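Local coordinates for NO-binding heme-dependent sensor protein (Shewanella oneidensis, PDB 4U9B) that binds heme and nitric oxide as an H-NOX gas sensor, holding the gas at the reduced heme iron, and also carries a zinc ion, at residues A[10-15]-A[70-75]; A[22-27]-A[55-60]. All coordinates share one frame; numbering follows the deposited sequence.

Contact 1: A[10-15]-A[70-75]; sequences EDMVVA and GQFLFN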
loop_
_atom_site.group_PDB
_atom_site.type_symbol
_atom_site.label_atom_id
_atom_site.label_comp_id
_atom_site.label_asym_id
_atom_site.label_seq_id
_atom_site.Cartn_x
_atom_site.Cartn_y
_atom_site.Cartn_z
ATOM N N GLU A 10 5.992 -2.211 11.018
ATOM C CA GLU A 10 6.549 -2.181 12.367
ATOM C C GLU A 10 6.339 -0.805 12.990
ATOM O O GLU A 10 5.899 -0.700 14.135
ATOM C CB GLU A 10 8.042 -2.530 12.370
ATOM C CG GLU A 10 8.643 -2.590 13.783
ATOM C CD GLU A 10 10.135 -2.847 13.792
ATOM O OE1 GLU A 10 10.783 -2.523 14.810
ATOM O OE2 GLU A 10 10.660 -3.377 12.790
ATOM N N ASP A 11 6.656 0.246 12.237
ATOM C CA ASP A 11 6.471 1.610 12.720
ATOM C C ASP A 11 5.034 1.830 13.177
ATOM O O ASP A 11 4.787 2.466 14.197
ATOM C CB ASP A 11 6.835 2.631 11.635
ATOM C CG ASP A 11 8.324 2.672 11.342
ATOM O OD1 ASP A 11 9.111 2.170 12.172
ATOM O OD2 ASP A 11 8.709 3.216 10.285
ATOM N N MET A 12 4.087 1.286 12.422
ATOM C CA MET A 12 2.675 1.471 12.728
ATOM C C MET A 12 2.270 0.682 13.973
ATOM O O MET A 12 1.670 1.234 14.897
ATOM C CB MET A 12 1.819 1.057 11.531
ATOM C CG MET A 12 0.362 1.459 11.651
ATOM S SD MET A 12 -0.600 1.073 10.178
ATOM C CE MET A 12 -2.105 1.982 10.526
ATOM N N VAL A 13 2.608 -0.605 13.996
ATOM C CA VAL A 13 2.250 -1.480 15.111
ATOM C C VAL A 13 2.915 -1.022 16.406
ATOM O O VAL A 13 2.248 -0.863 17.429
ATOM C CB VAL A 13 2.643 -2.947 14.820
ATOM C CG1 VAL A 13 2.419 -3.836 16.050
ATOM C CG2 VAL A 13 1.855 -3.479 13.629
ATOM N N VAL A 14 4.228 -0.814 16.358
ATOM C CA VAL A 14 4.985 -0.374 17.529
ATOM C C VAL A 14 4.431 0.938 18.081
ATOM O O VAL A 14 4.279 1.095 19.292
ATOM C CB VAL A 14 6.488 -0.196 17.197
ATOM C CG1 VAL A 14 7.236 0.476 18.350
ATOM C CG2 VAL A 14 7.124 -1.540 16.876
ATOM N N ALA A 15 4.131 1.875 17.189
ATOM C CA ALA A 15 3.618 3.179 17.592
ATOM C C ALA A 15 2.228 3.071 18.212
ATOM O O ALA A 15 1.851 3.890 19.051
ATOM C CB ALA A 15 3.586 4.122 16.398
ATOM N N GLY A 70 -2.342 1.067 4.386
ATOM C CA GLY A 70 -2.044 1.670 3.098
ATOM C C GLY A 70 -1.862 3.174 3.182
ATOM O O GLY A 70 -0.945 3.735 2.577
ATOM N N GLN A 71 -2.733 3.834 3.937
ATOM C CA GLN A 71 -2.645 5.280 4.090
ATOM C C GLN A 71 -1.399 5.661 4.876
ATOM O O GLN A 71 -0.711 6.625 4.538
ATOM C CB GLN A 71 -3.896 5.826 4.775
ATOM C CG GLN A 71 -3.919 7.339 4.865
ATOM C CD GLN A 71 -5.324 7.906 4.963
ATOM O OE1 GLN A 71 -6.282 7.189 5.251
ATOM N NE2 GLN A 71 -5.451 9.203 4.715
ATOM N N PHE A 72 -1.116 4.895 5.924
ATOM C CA PHE A 72 0.091 5.085 6.716
ATOM C C PHE A 72 1.322 4.855 5.846
ATOM O O PHE A 72 2.330 5.551 5.973
ATOM C CB PHE A 72 0.089 4.128 7.918
ATOM C CG PHE A 72 1.227 4.344 8.885
ATOM C CD1 PHE A 72 2.446 3.709 8.696
ATOM C CD2 PHE A 72 1.067 5.159 9.994
ATOM C CE1 PHE A 72 3.490 3.898 9.586
ATOM C CE2 PHE A 72 2.107 5.352 10.890
ATOM C CZ PHE A 72 3.321 4.719 10.686
ATOM N N LEU A 73 1.213 3.886 4.942
ATOM C CA LEU A 73 2.347 3.424 4.150
ATOM C C LEU A 73 2.862 4.461 3.156
ATOM O O LEU A 73 4.040 4.436 2.794
ATOM C CB LEU A 73 1.969 2.140 3.403
ATOM C CG LEU A 73 3.003 1.527 2.453
ATOM C CD1 LEU A 73 4.286 1.152 3.186
ATOM C CD2 LEU A 73 2.414 0.310 1.754
ATOM N N PHE A 74 2.005 5.370 2.699
ATOM C CA PHE A 74 2.460 6.324 1.699
ATOM C C PHE A 74 3.589 7.191 2.242
ATOM O O PHE A 74 4.609 7.371 1.581
ATOM C CB PHE A 74 1.340 7.229 1.200
ATOM C CG PHE A 74 1.796 8.170 0.132
ATOM C CD1 PHE A 74 1.796 7.778 -1.194
ATOM C CD2 PHE A 74 2.285 9.425 0.457
ATOM C CE1 PHE A 74 2.245 8.630 -2.179
ATOM C CE2 PHE A 74 2.734 10.282 -0.528
ATOM C CZ PHE A 74 2.714 9.884 -1.846
ATOM N N ASN A 75 3.403 7.731 3.441
ATOM C CA ASN A 75 4.432 8.554 4.059
ATOM C C ASN A 75 5.682 7.735 4.357
ATOM O O ASN A 75 6.800 8.239 4.269
ATOM C CB ASN A 75 3.907 9.192 5.343
ATOM C CG ASN A 75 2.570 9.871 5.147
ATOM O OD1 ASN A 75 1.535 9.209 5.033
ATOM N ND2 ASN A 75 2.580 11.197 5.114
#

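Contact 2: A[22-27]-A[55-60]; sequences WNELLE and AQRLNM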
loop_
_atom_site.group_PDB
_atom_site.type_symbol
_atom_site.label_atom_id
_atom_site.label_comp_id
_atom_site.label_asym_id
_atom_site.label_seq_id
_atom_site.Cartn_x
_atom_site.Cartn_y
_atom_site.Cartn_z
ATOM N N TRP A 22 4.601 -6.093 18.759
ATOM C CA TRP A 22 5.257 -6.376 17.490
ATOM C C TRP A 22 6.089 -7.652 17.580
ATOM O O TRP A 22 6.016 -8.506 16.698
ATOM C CB TRP A 22 6.135 -5.198 17.054
ATOM C CG TRP A 22 6.993 -5.515 15.872
ATOM C CD1 TRP A 22 8.339 -5.737 15.873
ATOM C CD2 TRP A 22 6.563 -5.661 14.511
ATOM N NE1 TRP A 22 8.775 -6.008 14.599
ATOM C CE2 TRP A 22 7.705 -5.969 13.746
ATOM C CE3 TRP A 22 5.324 -5.563 13.869
ATOM C CZ2 TRP A 22 7.645 -6.174 12.370
ATOM C CZ3 TRP A 22 5.270 -5.768 12.503
ATOM C CH2 TRP A 22 6.422 -6.070 11.769
ATOM N N ASN A 23 6.865 -7.795 18.648
ATOM C CA ASN A 23 7.686 -8.982 18.799
ATOM C C ASN A 23 6.826 -10.228 19.000
ATOM O O ASN A 23 7.172 -11.301 18.503
ATOM C CB ASN A 23 8.676 -8.807 19.954
ATOM C CG ASN A 23 9.861 -7.944 19.581
ATOM O OD1 ASN A 23 10.297 -7.926 18.429
ATOM N ND2 ASN A 23 10.401 -7.230 20.559
ATOM N N GLU A 24 5.700 -10.089 19.692
ATOM C CA GLU A 24 4.772 -11.209 19.839
ATOM C C GLU A 24 4.276 -11.652 18.469
ATOM O O GLU A 24 4.252 -12.842 18.160
ATOM C CB GLU A 24 3.575 -10.847 20.724
ATOM C CG GLU A 24 2.613 -12.021 20.936
ATOM C CD GLU A 24 1.294 -11.610 21.559
ATOM O OE1 GLU A 24 1.116 -10.411 21.863
ATOM O OE2 GLU A 24 0.428 -12.494 21.738
ATOM N N LEU A 25 3.878 -10.681 17.650
ATOM C CA LEU A 25 3.402 -10.961 16.303
ATOM C C LEU A 25 4.460 -11.681 15.470
ATOM O O LEU A 25 4.137 -12.572 14.689
ATOM C CB LEU A 25 2.980 -9.662 15.611
ATOM C CG LEU A 25 1.705 -9.016 16.164
ATOM C CD1 LEU A 25 1.600 -7.562 15.732
ATOM C CD2 LEU A 25 0.475 -9.796 15.718
ATOM N N LEU A 26 5.721 -11.297 15.633
ATOM C CA LEU A 26 6.800 -11.955 14.901
ATOM C C LEU A 26 7.036 -13.376 15.411
ATOM O O LEU A 26 7.296 -14.281 14.618
ATOM C CB LEU A 26 8.094 -11.139 14.989
ATOM C CG LEU A 26 8.144 -9.817 14.214
ATOM C CD1 LEU A 26 9.589 -9.356 14.046
ATOM C CD2 LEU A 26 7.468 -9.919 12.856
ATOM N N GLU A 27 6.937 -13.576 16.723
ATOM C CA GLU A 27 7.062 -14.917 17.296
ATOM C C GLU A 27 5.989 -15.840 16.735
ATOM O O GLU A 27 6.259 -16.991 16.394
ATOM C CB GLU A 27 6.953 -14.877 18.821
ATOM C CG GLU A 27 8.159 -14.290 19.535
ATOM C CD GLU A 27 7.976 -14.244 21.042
ATOM O OE1 GLU A 27 7.149 -15.020 21.568
ATOM O OE2 GLU A 27 8.654 -13.428 21.701
ATOM N N ALA A 55 -6.204 -7.508 12.989
ATOM C CA ALA A 55 -7.604 -7.286 12.650
ATOM C C ALA A 55 -8.527 -8.087 13.565
ATOM O O ALA A 55 -9.525 -7.559 14.055
ATOM C CB ALA A 55 -7.863 -7.641 11.199
ATOM N N GLN A 56 -8.194 -9.353 13.802
ATOM C CA GLN A 56 -9.038 -10.201 14.635
ATOM C C GLN A 56 -9.014 -9.733 16.087
ATOM O O GLN A 56 -10.012 -9.858 16.800
ATOM C CB GLN A 56 -8.606 -11.668 14.546
ATOM C CG GLN A 56 -9.462 -12.591 15.413
ATOM C CD GLN A 56 -9.362 -14.058 15.030
ATOM O OE1 GLN A 56 -9.026 -14.399 13.897
ATOM N NE2 GLN A 56 -9.666 -14.934 15.981
ATOM N N ARG A 57 -7.880 -9.194 16.524
ATOM C CA ARG A 57 -7.763 -8.664 17.880
ATOM C C ARG A 57 -8.692 -7.474 18.070
ATOM O O ARG A 57 -9.300 -7.306 19.129
ATOM C CB ARG A 57 -6.321 -8.250 18.180
ATOM C CG ARG A 57 -5.385 -9.420 18.433
ATOM C CD ARG A 57 -3.956 -8.960 18.678
ATOM N NE ARG A 57 -3.016 -10.075 18.591
ATOM C CZ ARG A 57 -1.854 -10.142 19.238
ATOM N NH1 ARG A 57 -1.472 -9.158 20.043
ATOM N NH2 ARG A 57 -1.076 -11.204 19.084
ATOM N N LEU A 58 -8.791 -6.649 17.033
ATOM C CA LEU A 58 -9.644 -5.468 17.057
ATOM C C LEU A 58 -11.064 -5.792 16.596
ATOM O O LEU A 58 -11.938 -4.926 16.606
ATOM C CB LEU A 58 -9.040 -4.372 16.178
ATOM C CG LEU A 58 -7.640 -3.918 16.604
ATOM C CD1 LEU A 58 -6.976 -3.092 15.517
ATOM C CD2 LEU A 58 -7.712 -3.132 17.899
ATOM N N ASN A 59 -11.285 -7.042 16.193
ATOM C CA ASN A 59 -12.595 -7.495 15.731
ATOM C C ASN A 59 -13.079 -6.688 14.527
ATOM O O ASN A 59 -14.276 -6.428 14.381
ATOM C CB ASN A 59 -13.618 -7.412 16.868
ATOM C CG ASN A 59 -14.753 -8.414 16.715
ATOM O OD1 ASN A 59 -14.580 -9.493 16.142
ATOM N ND2 ASN A 59 -15.921 -8.061 17.232
ATOM N N MET A 60 -12.132 -6.297 13.677
ATOM C CA MET A 60 -12.423 -5.530 12.467
ATOM C C MET A 60 -12.274 -6.372 11.210
ATOM O O MET A 60 -11.575 -7.388 11.221
ATOM C CB MET A 60 -11.483 -4.337 12.336
ATOM C CG MET A 60 -11.609 -3.278 13.397
ATOM S SD MET A 60 -10.246 -2.108 13.256
ATOM C CE MET A 60 -10.377 -1.597 11.539
#

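Contact 1: A[10-15]-A[70-75]
Met12 lies against the ring of Phe72 in a Met-aromatic contact that joins helix 3-17, one of the N-terminal helices of the H-NOX fold, to helix 62-80, which on another side packs against helix 139-152. These two residues are also where the backbones come nearest, with CA of Met12 7.5 Å from CA of Phe72. The contact is small, burying 162 Å² in total, and no hydrogen bond crosses it.

The aromatic interaction has two components on one ring face. The first is a CH-pi contact: Met12 CB stands 3.9 Å from the Phe72 ring centroid and only 14° off the ring normal, so the methylene sits over the face. It is displaced toward the rim, where it meets Phe72 CE1 at 3.8 Å. The second involves sulfur, with Met12 SD 4.5 Å from the Phe72 centroid at 32° to the normal, an oblique approach.

Simple apolar packing extends the overlap. Met12 CG is anti to the backbone N (chi1 -169°) and the chain continues extended, which carries sulfur and methyl across the ring toward the base of Phe72; Met12 SD reaches Phe72 CB at 3.9 Å. Phe72 runs the opposite way, and its far end, CZ, comes 3.9 Å from Met12 CA. The two side chains thus pass each other rather than meeting end to end. Phe72 also touches Val8, one turn earlier on helix 3-17, while its side chain stays about 13 Å from the bound heme.

Asp11 contributes carbon, not charge, to this pairing. Its carboxylate is engaged further along helix 62-80, where OD2 forms a salt bridge with Arg80 NH2. Near the plane of the Phe72 ring and at its edge, Asp11 CB approaches CE1 of Phe72 at 4.1 Å.

Contact 2: A[22-27]-A[55-60]
An interhelical salt bridge between Glu24 and Arg57 links helix 19-29 to the C-terminal part of helix 44-58. That helix finishes in a Schellman motif: Asn59 has positive phi, and Met60 N bonds to Ala55 O at 2.9 Å. Across the contact, Glu24 OE2 lies 3.3 Å from Arg57 NH2. The second oxygen, Glu24 OE1, accepts a weak hydrogen bond from Arg57 NH1 at 3.4 Å, with 153° at the hydrogen. Although both nitrogens have an oxygen near them, the carboxylate and guanidinium planes are turned 52° apart, so the pair is not a flat, two-pronged one. Extended from CG to NE, the Arg57 chain spans the gap between segments 22-27 and 55-60, whose nearest CA atoms, those of Leu25 and Arg57, are 11.5 Å apart. Leu25 CD2 adds apolar cover over one guanidinium face, 4.0 Å from Arg57 NH2. The stronger partner of Arg57 is Asp53, one turn earlier, whose OD1 pairs with NE. With an alanine in place of Glu24, NH1 and NH2 would probably be left without their carboxylate partner on helix 19-29, Asp53 still holding NE. The long separations and turned planes suggest a mainly electrostatic link, weaker than a close, coplanar pair.

Contact 1 and contact 2 use four different helices, which pair by sequence: 3-17 is followed by 19-29, and 44-58 by 62-80. Both are small. Contact 1, a surface contact, is nevertheless the nearer to the chain's centre, at about 10 Å against 19 Å for the centre of contact 2, and it works by dispersion at an aromatic face. Contact 2 is partly buried: charges meet between exposed Arg57 and partly exposed Glu24, with buried Leu25 against one face of the guanidinium. Apolar packing of the first two helices connects them, with Val13 CG1 3.8 Å from Leu25 CD1 and Glu10 CG 3.5 Å from Trp22 CE2. Leu25 therefore serves both neighbourhoods.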